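Long-range contacts in tailspike protein (Siphovirus 9NA, PDB 3RIQ), which probably recognises Salmonella lipopolysaccharide as the phage receptor and, as an endorhamnosidase with a right-handed beta-helix, cleaves its polysaccharide chain: residues L169-N174 with N195-A200; I191-H196 with V220-N225; S216-L221 with G247-Q252; D229-G234 with N262-F267. One frame throughout, in Å; residues are numbered along the deposited sequence.

Interaction 1: residues L169-N174 with N195-A200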
# COMPACT_ATOMS: atom_id res chain seq x y z
N LEU A 169 -2.30 3.42 -31.55
CA LEU A 169 -2.08 4.89 -31.53
C LEU A 169 -3.45 5.59 -31.60
O LEU A 169 -4.17 5.40 -32.59
CB LEU A 169 -1.17 5.29 -32.70
CG LEU A 169 -1.03 6.79 -32.99
CD1 LEU A 169 -0.36 7.48 -31.84
CD2 LEU A 169 -0.17 6.90 -34.21
N PHE A 170 -3.78 6.39 -30.60
CA PHE A 170 -5.05 7.12 -30.56
C PHE A 170 -4.70 8.58 -30.78
O PHE A 170 -4.02 9.20 -29.93
CB PHE A 170 -5.76 6.91 -29.21
CG PHE A 170 -6.18 5.51 -29.00
CD1 PHE A 170 -7.41 5.08 -29.50
CD2 PHE A 170 -5.36 4.59 -28.32
CE1 PHE A 170 -7.84 3.73 -29.33
CE2 PHE A 170 -5.78 3.26 -28.14
CZ PHE A 170 -7.00 2.82 -28.68
N THR A 171 -5.18 9.12 -31.89
CA THR A 171 -4.86 10.50 -32.32
C THR A 171 -6.08 11.39 -32.14
O THR A 171 -7.11 11.12 -32.74
CB THR A 171 -4.35 10.52 -33.77
OG1 THR A 171 -3.15 9.74 -33.82
CG2 THR A 171 -4.05 11.95 -34.27
N LEU A 172 -5.95 12.45 -31.33
CA LEU A 172 -7.06 13.40 -31.07
C LEU A 172 -8.31 12.69 -30.51
O LEU A 172 -9.46 13.01 -30.90
CB LEU A 172 -7.43 14.28 -32.29
CG LEU A 172 -6.35 15.29 -32.73
CD1 LEU A 172 -6.85 16.05 -33.97
CD2 LEU A 172 -6.04 16.29 -31.61
N CYS A 173 -8.08 11.72 -29.62
CA CYS A 173 -9.16 11.00 -29.00
C CYS A 173 -9.39 11.46 -27.58
O CYS A 173 -8.47 12.01 -26.94
CB CYS A 173 -8.87 9.48 -28.99
SG CYS A 173 -8.86 8.73 -30.68
N ASN A 174 -10.58 11.17 -27.06
CA ASN A 174 -10.90 11.44 -25.64
C ASN A 174 -11.72 10.28 -25.10
O ASN A 174 -12.44 9.59 -25.86
CB ASN A 174 -11.71 12.72 -25.47
CG ASN A 174 -10.98 13.94 -25.96
OD1 ASN A 174 -10.12 14.49 -25.26
ND2 ASN A 174 -11.32 14.37 -27.19
N ASN A 195 -2.29 13.84 -28.58
CA ASN A 195 -3.25 14.96 -28.69
C ASN A 195 -2.63 16.32 -28.99
O ASN A 195 -3.26 17.34 -28.81
CB ASN A 195 -4.15 15.03 -27.44
CG ASN A 195 -5.05 13.81 -27.29
OD1 ASN A 195 -4.59 12.75 -26.90
ND2 ASN A 195 -6.29 13.94 -27.66
N HIS A 196 -1.41 16.35 -29.52
CA HIS A 196 -0.78 17.65 -29.74
C HIS A 196 -1.19 18.37 -31.04
O HIS A 196 -0.76 19.49 -31.25
CB HIS A 196 0.74 17.51 -29.75
CG HIS A 196 1.21 16.74 -30.94
ND1 HIS A 196 0.89 15.41 -31.12
CD2 HIS A 196 1.92 17.11 -32.02
CE1 HIS A 196 1.39 15.00 -32.27
NE2 HIS A 196 2.04 16.02 -32.84
N HIS A 197 -2.00 17.75 -31.89
CA HIS A 197 -2.36 18.38 -33.16
C HIS A 197 -3.27 19.59 -33.00
O HIS A 197 -3.43 20.35 -33.93
CB HIS A 197 -2.97 17.41 -34.19
CG HIS A 197 -2.03 16.37 -34.69
ND1 HIS A 197 -2.40 15.05 -34.86
CD2 HIS A 197 -0.75 16.45 -35.14
CE1 HIS A 197 -1.38 14.36 -35.34
NE2 HIS A 197 -0.37 15.19 -35.52
N THR A 198 -3.91 19.76 -31.84
CA THR A 198 -4.67 21.00 -31.60
C THR A 198 -4.33 21.59 -30.24
O THR A 198 -3.65 20.93 -29.46
CB THR A 198 -6.22 20.83 -31.71
OG1 THR A 198 -6.76 20.29 -30.50
CG2 THR A 198 -6.60 19.95 -32.89
N THR A 199 -4.82 22.80 -29.94
CA THR A 199 -4.60 23.39 -28.62
C THR A 199 -5.47 22.77 -27.51
O THR A 199 -5.18 23.00 -26.34
CB THR A 199 -4.85 24.90 -28.65
OG1 THR A 199 -6.16 25.12 -29.20
CG2 THR A 199 -3.76 25.63 -29.50
N ALA A 200 -6.49 21.97 -27.85
CA ALA A 200 -7.23 21.26 -26.80
C ALA A 200 -6.30 20.23 -26.11
O ALA A 200 -5.25 19.88 -26.63
CB ALA A 200 -8.43 20.51 -27.41
O HOH W 1 -5.71 10.61 -28.37
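Thr171, Leu172 and Cys173, where strand 166-171 of the right-handed beta-helix runs out into a turn, meet Asn195, His197 and Thr198 in the loop that follows the neighbouring strand 184-194. Phe170 comes first, linked across only through water: its O lies 2.7 Å from water 1, which also sits 2.8 Å from Asn195 OD1. Thr171 splits its branches. CG2, anti to the backbone N, enters the plane of the His197 imidazole at its edge, 3.6 Å from ND1, while OG1 is hydrogen-bonded to Glu194 and Arg149. His196 CE1 covers one face of the same imidazole, and His197 NE2 is hydrogen-bonded to a glycerol probably left from crystallisation.

Leu172 takes a left-handed backbone conformation (phi 56°, psi 40°), which turns the chain out of the strand direction. Its side chain crosses that of His197 at about a right angle and ends in a methyl fork against the type I turn from Asn195 to Thr198: CD1 is 4.1 Å from His197 CB and CD2 is 3.9 Å from Thr198 CG2. These are loose van der Waals contacts.

Cys173 closes the contact with its backbone. Its N donates to water 1, so this water links the backbone of Phe170 and Cys173 with the Asn195 side chain. Its O takes hydrogen bonds from the amides of two asparagines, Asn195 and Asn205. In the first, Asn195 ND2 reaches Cys173 O at 3.0 Å, with an N-H...O angle of 157°, and the oxygen lies close to the Asn195 amide plane.

Interaction 2: residues I191-H196 with V220-N225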
# COMPACT_ATOMS: atom_id res chain seq x y z
N ILE A 191 0.73 1.68 -26.09
CA ILE A 191 -0.48 2.45 -26.27
C ILE A 191 -0.10 3.91 -26.19
O ILE A 191 0.52 4.32 -25.19
CB ILE A 191 -1.52 2.17 -25.15
CG1 ILE A 191 -1.90 0.68 -25.06
CG2 ILE A 191 -2.76 3.07 -25.34
CD1 ILE A 191 -2.60 0.15 -26.15
N THR A 192 -0.49 4.71 -27.17
CA THR A 192 -0.16 6.13 -27.16
C THR A 192 -1.41 6.97 -27.31
O THR A 192 -2.21 6.71 -28.20
CB THR A 192 0.79 6.50 -28.34
OG1 THR A 192 1.99 5.74 -28.29
CG2 THR A 192 1.13 8.01 -28.36
N PHE A 193 -1.55 8.00 -26.46
CA PHE A 193 -2.64 8.97 -26.61
C PHE A 193 -2.02 10.27 -27.11
O PHE A 193 -1.35 11.00 -26.35
CB PHE A 193 -3.41 9.15 -25.30
CG PHE A 193 -3.95 7.87 -24.75
CD1 PHE A 193 -5.02 7.24 -25.40
CD2 PHE A 193 -3.39 7.29 -23.59
CE1 PHE A 193 -5.54 6.04 -24.92
CE2 PHE A 193 -3.93 6.08 -23.09
CZ PHE A 193 -5.01 5.47 -23.76
N GLU A 194 -2.17 10.51 -28.42
CA GLU A 194 -1.45 11.59 -29.11
C GLU A 194 -2.40 12.76 -29.37
O GLU A 194 -3.22 12.67 -30.29
CB GLU A 194 -0.93 11.03 -30.44
CG GLU A 194 -0.15 12.02 -31.28
CD GLU A 194 0.13 11.47 -32.66
OE1 GLU A 194 -0.75 10.92 -33.28
OE2 GLU A 194 1.26 11.56 -33.13
N ASN A 195 -2.29 13.84 -28.58
CA ASN A 195 -3.25 14.96 -28.69
C ASN A 195 -2.63 16.32 -28.99
O ASN A 195 -3.26 17.34 -28.81
CB ASN A 195 -4.15 15.03 -27.44
CG ASN A 195 -5.05 13.81 -27.29
OD1 ASN A 195 -4.59 12.75 -26.90
ND2 ASN A 195 -6.29 13.94 -27.66
N HIS A 196 -1.41 16.35 -29.52
CA HIS A 196 -0.78 17.65 -29.74
C HIS A 196 -1.19 18.37 -31.04
O HIS A 196 -0.76 19.49 -31.25
CB HIS A 196 0.74 17.51 -29.75
CG HIS A 196 1.21 16.74 -30.94
ND1 HIS A 196 0.89 15.41 -31.12
CD2 HIS A 196 1.92 17.11 -32.02
CE1 HIS A 196 1.39 15.00 -32.27
NE2 HIS A 196 2.04 16.02 -32.84
N VAL A 220 2.98 2.80 -22.08
CA VAL A 220 1.90 3.76 -22.36
C VAL A 220 2.54 5.11 -22.42
O VAL A 220 3.38 5.44 -21.57
CB VAL A 220 0.78 3.74 -21.28
CG1 VAL A 220 -0.36 4.65 -21.71
CG2 VAL A 220 0.28 2.30 -21.00
N LEU A 221 2.13 5.92 -23.43
CA LEU A 221 2.71 7.24 -23.66
C LEU A 221 1.60 8.28 -23.81
O LEU A 221 0.64 8.07 -24.58
CB LEU A 221 3.57 7.20 -24.94
CG LEU A 221 4.17 8.54 -25.38
CD1 LEU A 221 5.23 8.99 -24.38
CD2 LEU A 221 4.78 8.42 -26.74
N PHE A 222 1.70 9.36 -23.04
CA PHE A 222 0.73 10.49 -23.08
C PHE A 222 1.34 11.74 -23.73
O PHE A 222 2.46 12.13 -23.38
CB PHE A 222 0.26 10.87 -21.67
CG PHE A 222 -0.54 9.79 -21.00
CD1 PHE A 222 -1.94 9.77 -21.10
CD2 PHE A 222 0.10 8.74 -20.34
CE1 PHE A 222 -2.69 8.74 -20.52
CE2 PHE A 222 -0.66 7.71 -19.75
CZ PHE A 222 -2.04 7.71 -19.85
N ILE A 223 0.61 12.33 -24.69
CA ILE A 223 1.01 13.56 -25.36
C ILE A 223 -0.14 14.56 -25.28
O ILE A 223 -1.23 14.30 -25.81
CB ILE A 223 1.35 13.24 -26.85
CG1 ILE A 223 2.62 12.40 -26.93
CG2 ILE A 223 1.45 14.52 -27.71
CD1 ILE A 223 2.81 11.66 -28.29
N ARG A 224 0.10 15.69 -24.60
CA ARG A 224 -0.91 16.77 -24.46
C ARG A 224 -2.24 16.24 -23.92
O ARG A 224 -3.33 16.51 -24.49
CB ARG A 224 -1.11 17.60 -25.77
CG ARG A 224 -1.67 18.98 -25.48
CD ARG A 224 -1.79 19.85 -26.77
NE ARG A 224 -2.40 21.15 -26.42
CZ ARG A 224 -1.73 22.21 -25.94
NH1 ARG A 224 -0.40 22.18 -25.81
NH2 ARG A 224 -2.39 23.34 -25.65
N ASN A 225 -2.15 15.47 -22.82
CA ASN A 225 -3.34 15.02 -22.07
C ASN A 225 -3.43 15.77 -20.74
O ASN A 225 -2.40 16.05 -20.11
CB ASN A 225 -3.33 13.49 -21.83
CG ASN A 225 -3.86 12.70 -23.02
OD1 ASN A 225 -4.81 11.90 -22.86
ND2 ASN A 225 -3.27 12.89 -24.21
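Phe193 and Phe222 stand side by side on one face of two parallel strands, their ring centroids 5.4 Å apart and the planes inclined at 38°. Followed outward, Phe193 meets Asn225, then Phe222, then Phe222 and Val220 together. CB lies 3.9 Å from Asn225 ND2. The ring then leans on its partner, with CD2 3.5 Å from Phe222 CE1, and farther out CE2 reaches to within 4.1 Å of Val220 CG1. CE1 packs against Phe170. The face that carries these rings looks into the core of the right-handed beta-helix, where Val207 of strand 206-208 also touches Phe193; Thr192, Glu194 and Leu221 point outward from the opposite face.

Backbone bonds keep the register, Phe193 giving its N to Leu221 O and its O to Ile223 N. Past the strands, Asn195 and Asn225 cross with amide planes 81° apart. Asn225 ND2 donates to Asn195 OD1 at 3.0 Å and also to Ile223 O. That carbonyl receives Asn195 N as well, the two donors arriving from opposite faces of its plane. Outside, Ile223 CG2 lies alongside the His196 side chain, 3.6 Å from ND1.

Interaction 3: residues S216-L221 with G247-Q252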
# COMPACT_ATOMS: atom_id res chain seq x y z
N SER A 216 10.08 -0.52 -28.70
CA SER A 216 11.22 0.41 -28.55
C SER A 216 10.89 1.60 -27.65
O SER A 216 11.81 2.35 -27.28
CB SER A 216 11.73 0.91 -29.92
OG SER A 216 10.67 1.65 -30.56
N GLY A 217 9.60 1.81 -27.36
CA GLY A 217 9.13 2.99 -26.64
C GLY A 217 8.76 2.71 -25.19
O GLY A 217 9.38 1.87 -24.51
N SER A 218 7.69 3.36 -24.73
CA SER A 218 7.22 3.23 -23.36
C SER A 218 5.91 2.45 -23.39
O SER A 218 5.19 2.51 -24.40
CB SER A 218 7.05 4.61 -22.71
OG SER A 218 8.29 5.34 -22.69
N ALA A 219 5.57 1.70 -22.34
CA ALA A 219 4.39 0.85 -22.49
C ALA A 219 3.13 1.68 -22.80
O ALA A 219 2.32 1.31 -23.68
CB ALA A 219 4.16 -0.03 -21.27
N VAL A 220 2.98 2.80 -22.08
CA VAL A 220 1.90 3.76 -22.36
C VAL A 220 2.54 5.11 -22.42
O VAL A 220 3.38 5.44 -21.57
CB VAL A 220 0.78 3.74 -21.28
CG1 VAL A 220 -0.36 4.65 -21.71
CG2 VAL A 220 0.28 2.30 -21.00
N LEU A 221 2.13 5.92 -23.43
CA LEU A 221 2.71 7.24 -23.66
C LEU A 221 1.60 8.28 -23.81
O LEU A 221 0.64 8.07 -24.58
CB LEU A 221 3.57 7.20 -24.94
CG LEU A 221 4.17 8.54 -25.38
CD1 LEU A 221 5.23 8.99 -24.38
CD2 LEU A 221 4.78 8.42 -26.74
N GLY A 247 8.86 2.80 -18.25
CA GLY A 247 7.77 1.86 -17.94
C GLY A 247 6.44 2.42 -18.42
O GLY A 247 5.68 1.73 -19.12
N VAL A 248 6.16 3.67 -18.04
CA VAL A 248 5.14 4.50 -18.69
C VAL A 248 5.78 5.89 -18.79
O VAL A 248 6.74 6.22 -18.07
CB VAL A 248 3.81 4.59 -17.89
CG1 VAL A 248 3.14 3.21 -17.74
CG2 VAL A 248 4.01 5.29 -16.51
N LYS A 249 5.22 6.75 -19.63
CA LYS A 249 5.84 8.07 -19.87
C LYS A 249 4.85 9.16 -20.18
O LYS A 249 3.90 8.94 -20.97
CB LYS A 249 6.81 7.96 -21.08
CG LYS A 249 7.51 9.27 -21.46
CD LYS A 249 8.61 9.05 -22.51
CE LYS A 249 9.15 10.40 -22.97
NZ LYS A 249 10.09 10.33 -24.16
N THR A 250 5.07 10.34 -19.58
CA THR A 250 4.43 11.57 -20.04
C THR A 250 5.47 12.29 -20.91
O THR A 250 6.59 12.52 -20.49
CB THR A 250 3.98 12.45 -18.87
OG1 THR A 250 5.09 12.70 -17.98
CG2 THR A 250 2.89 11.76 -18.08
N TYR A 251 5.09 12.62 -22.14
CA TYR A 251 6.02 13.28 -23.06
C TYR A 251 6.45 14.65 -22.52
O TYR A 251 5.71 15.34 -21.83
CB TYR A 251 5.36 13.40 -24.47
CG TYR A 251 6.35 13.45 -25.65
CD1 TYR A 251 6.73 12.30 -26.31
CD2 TYR A 251 6.86 14.66 -26.09
CE1 TYR A 251 7.63 12.35 -27.37
CE2 TYR A 251 7.76 14.72 -27.14
CZ TYR A 251 8.13 13.57 -27.77
OH TYR A 251 9.02 13.61 -28.85
N GLN A 252 7.67 15.04 -22.89
CA GLN A 252 8.24 16.34 -22.54
C GLN A 252 8.38 17.32 -23.70
O GLN A 252 8.55 16.94 -24.84
CB GLN A 252 9.62 16.15 -21.90
CG GLN A 252 9.57 15.36 -20.56
CD GLN A 252 10.13 13.98 -20.66
OE1 GLN A 252 11.21 13.78 -21.20
NE2 GLN A 252 9.44 13.03 -20.14
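Leu221 and Lys249 lie side by side on the outer face of the beta-helix, pointing the same way from bridged residues of two parallel strands. Both have CG anti to the backbone N (chi1 176° and 179°). Lys249 stays extended beyond CG, and its aliphatic chain becomes the surface on which the leucine rests: Leu221 CD1 is 3.7 Å from Lys249 CG. Leu221 CD1 also approaches the Tyr251 ring at its edge, near the ring plane, 4.1 Å from Tyr251 CD1. Ser218 meets the lysine nearer its root. Its OG comes to 3.4 Å from Lys249 CB, a contact with carbon, while OG is hydrogen-bonded to Ser246 N.

On the inward side the valines are offset more loosely, Val220 CB lying 4.3 Å from Val248 CG1. Two backbone bonds fix the spacing, and they differ in geometry. Lys249 N donates to Val220 O at 3.0 Å, nearly in line with the carbonyl. Ala219 N, just before strand 220-223, reaches Gly247 O at 3.2 Å from above the carbonyl plane, 54° out of it; Ser240 OG also bonds to this oxygen.

The pair continues the stacking of parallel strands. Strand 220-223 is flanked by 184-194 and 249-250, with Leu221 also touching Thr192 of the former. Across the interior, Val220 and Val248 pack on Leu238 of strand 238-241, and Val248 also reaches Phe267 and Ile270 of strand 266-273.

Interaction 4: residues D229-G234 with N262-F267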
# COMPACT_ATOMS: atom_id res chain seq x y z
N ASP A 229 -9.12 18.75 -13.04
CA ASP A 229 -9.13 18.51 -11.59
C ASP A 229 -9.77 17.14 -11.27
O ASP A 229 -9.43 16.51 -10.26
CB ASP A 229 -9.79 19.67 -10.84
CG ASP A 229 -8.92 20.91 -10.87
OD1 ASP A 229 -7.67 20.76 -10.81
OD2 ASP A 229 -9.47 22.02 -11.03
N ASP A 230 -10.61 16.66 -12.19
CA ASP A 230 -11.19 15.32 -12.16
C ASP A 230 -10.18 14.18 -12.04
O ASP A 230 -10.52 13.07 -11.56
CB ASP A 230 -11.96 14.99 -13.47
CG ASP A 230 -12.77 16.13 -14.06
OD1 ASP A 230 -12.36 17.31 -14.04
OD2 ASP A 230 -13.82 15.78 -14.68
N HIS A 231 -8.95 14.40 -12.52
CA HIS A 231 -7.96 13.31 -12.58
C HIS A 231 -8.49 12.10 -13.33
O HIS A 231 -8.28 10.94 -12.92
CB HIS A 231 -7.43 13.00 -11.16
CG HIS A 231 -6.41 14.02 -10.71
ND1 HIS A 231 -6.78 15.29 -10.32
CD2 HIS A 231 -5.06 13.99 -10.67
CE1 HIS A 231 -5.70 16.01 -10.08
NE2 HIS A 231 -4.64 15.24 -10.27
N ASP A 232 -9.14 12.38 -14.48
CA ASP A 232 -9.75 11.35 -15.31
C ASP A 232 -8.79 11.10 -16.47
O ASP A 232 -8.81 11.81 -17.47
CB ASP A 232 -11.14 11.84 -15.79
CG ASP A 232 -11.97 10.77 -16.47
OD1 ASP A 232 -11.46 9.67 -16.77
OD2 ASP A 232 -13.17 11.06 -16.65
N GLY A 233 -7.92 10.09 -16.32
CA GLY A 233 -6.86 9.80 -17.30
C GLY A 233 -5.66 9.21 -16.59
O GLY A 233 -5.39 9.56 -15.42
N GLY A 234 -4.91 8.35 -17.29
CA GLY A 234 -3.68 7.77 -16.74
C GLY A 234 -3.61 6.27 -16.88
O GLY A 234 -4.13 5.70 -17.84
N ASN A 262 1.80 17.12 -20.15
CA ASN A 262 0.63 16.47 -19.56
C ASN A 262 0.40 16.89 -18.13
O ASN A 262 1.36 17.18 -17.42
CB ASN A 262 0.79 14.94 -19.61
CG ASN A 262 1.06 14.44 -21.00
OD1 ASN A 262 0.12 14.10 -21.74
ND2 ASN A 262 2.36 14.38 -21.39
N TYR A 263 -0.87 16.85 -17.71
CA TYR A 263 -1.31 17.37 -16.42
C TYR A 263 -2.35 16.50 -15.78
O TYR A 263 -3.16 15.86 -16.47
CB TYR A 263 -1.96 18.78 -16.58
CG TYR A 263 -0.95 19.86 -16.93
CD1 TYR A 263 -0.38 20.66 -15.93
CD2 TYR A 263 -0.57 20.09 -18.26
CE1 TYR A 263 0.57 21.63 -16.24
CE2 TYR A 263 0.36 21.08 -18.58
CZ TYR A 263 0.94 21.84 -17.55
OH TYR A 263 1.86 22.79 -17.84
N ARG A 264 -2.32 16.45 -14.45
CA ARG A 264 -3.46 15.92 -13.70
C ARG A 264 -3.90 14.49 -14.05
O ARG A 264 -5.09 14.20 -14.23
CB ARG A 264 -4.64 16.92 -13.76
CG ARG A 264 -4.28 18.21 -13.00
CD ARG A 264 -5.40 19.24 -12.99
NE ARG A 264 -5.77 19.76 -14.31
CZ ARG A 264 -6.43 20.90 -14.51
NH1 ARG A 264 -6.84 21.63 -13.47
NH2 ARG A 264 -6.70 21.31 -15.74
N LEU A 265 -2.91 13.60 -14.20
CA LEU A 265 -3.20 12.19 -14.46
C LEU A 265 -3.00 11.38 -13.18
O LEU A 265 -2.40 11.88 -12.19
CB LEU A 265 -2.26 11.65 -15.56
CG LEU A 265 -2.42 12.39 -16.91
CD1 LEU A 265 -1.32 11.94 -17.90
CD2 LEU A 265 -3.81 12.14 -17.54
N VAL A 266 -3.51 10.14 -13.19
CA VAL A 266 -3.30 9.20 -12.08
C VAL A 266 -2.53 7.99 -12.58
O VAL A 266 -2.91 7.38 -13.60
CB VAL A 266 -4.67 8.72 -11.51
CG1 VAL A 266 -4.42 7.66 -10.39
CG2 VAL A 266 -5.48 9.89 -10.97
N PHE A 267 -1.45 7.66 -11.88
CA PHE A 267 -0.67 6.45 -12.14
C PHE A 267 -0.73 5.64 -10.86
O PHE A 267 -0.13 6.05 -9.84
CB PHE A 267 0.78 6.81 -12.50
CG PHE A 267 0.89 7.73 -13.70
CD1 PHE A 267 0.88 7.19 -14.99
CD2 PHE A 267 0.91 9.14 -13.56
CE1 PHE A 267 0.96 8.03 -16.11
CE2 PHE A 267 0.98 9.99 -14.69
CZ PHE A 267 1.00 9.43 -15.96
O HOH W 2 -8.34 24.23 -12.29
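Asp229 and Arg264 form the charged part of this contact, a salt bridge with Arg264 NH1 2.9 Å from Asp229 OD1. As a hydrogen bond it is weak, bent to 140° at the hydrogen, and the carboxylate and guanidinium planes stand 89° apart. Water 2, at the guanidinium edge, donates to Asp229 OD2 and accepts from NH1. Asp226 pairs with NH2.

The main ring contact is a CH-pi interaction: Arg264 CB sits over the His231 imidazole, 4.0 Å from its centroid and 19° off the normal. Both ring nitrogens are occupied, which should fix the ring's rotation: ND1 donates in the ring plane to Asp229 O at 2.9 Å, and NE2 is hydrogen-bonded to Gln309 O. At the ring's edge, Val266 CG2 packs 3.7 Å from His231 CB.

Backbone bonding joins successive coils of the right-handed beta-helix where strand 266-273 begins beside strand 234-236. Val266 N donates to Gly233 O at 3.0 Å. Next to it, Gly234 CA approaches Val266 O to 3.3 Å in a CA-H...O contact, a closeness allowed by the bare alpha carbon. Leu265 CD2, just ahead of strand 266-273, packs 3.6 Å from Gly233 C.

Between subunits, Asp230 and Asp232 each form a salt bridge to Lys213 of the second subunit; Asp232 is also paired with Lys206 of its own chain.

The four contacts step along the right-handed beta-helix, each joining a piece of chain to the matching piece about one coil later. Interactions 1, 2 and 3 climb through parallel strands 166-171, 184-194, 220-223 and 249-250. Interactions 1 and 2 have centres about 7 Å apart and share Asn195 and His196; interactions 2 and 3, about 9 Å apart, share Val220 and Leu221. Interaction 4 involves strand 266-273 and the run into 234-236, its segments alternating with those of interaction 3. It meets interaction 2 where Asn225 bonds to Asn262 and Tyr263. Among the four, interaction 4 alone also reaches a second subunit, tying coil stacking to trimer assembly.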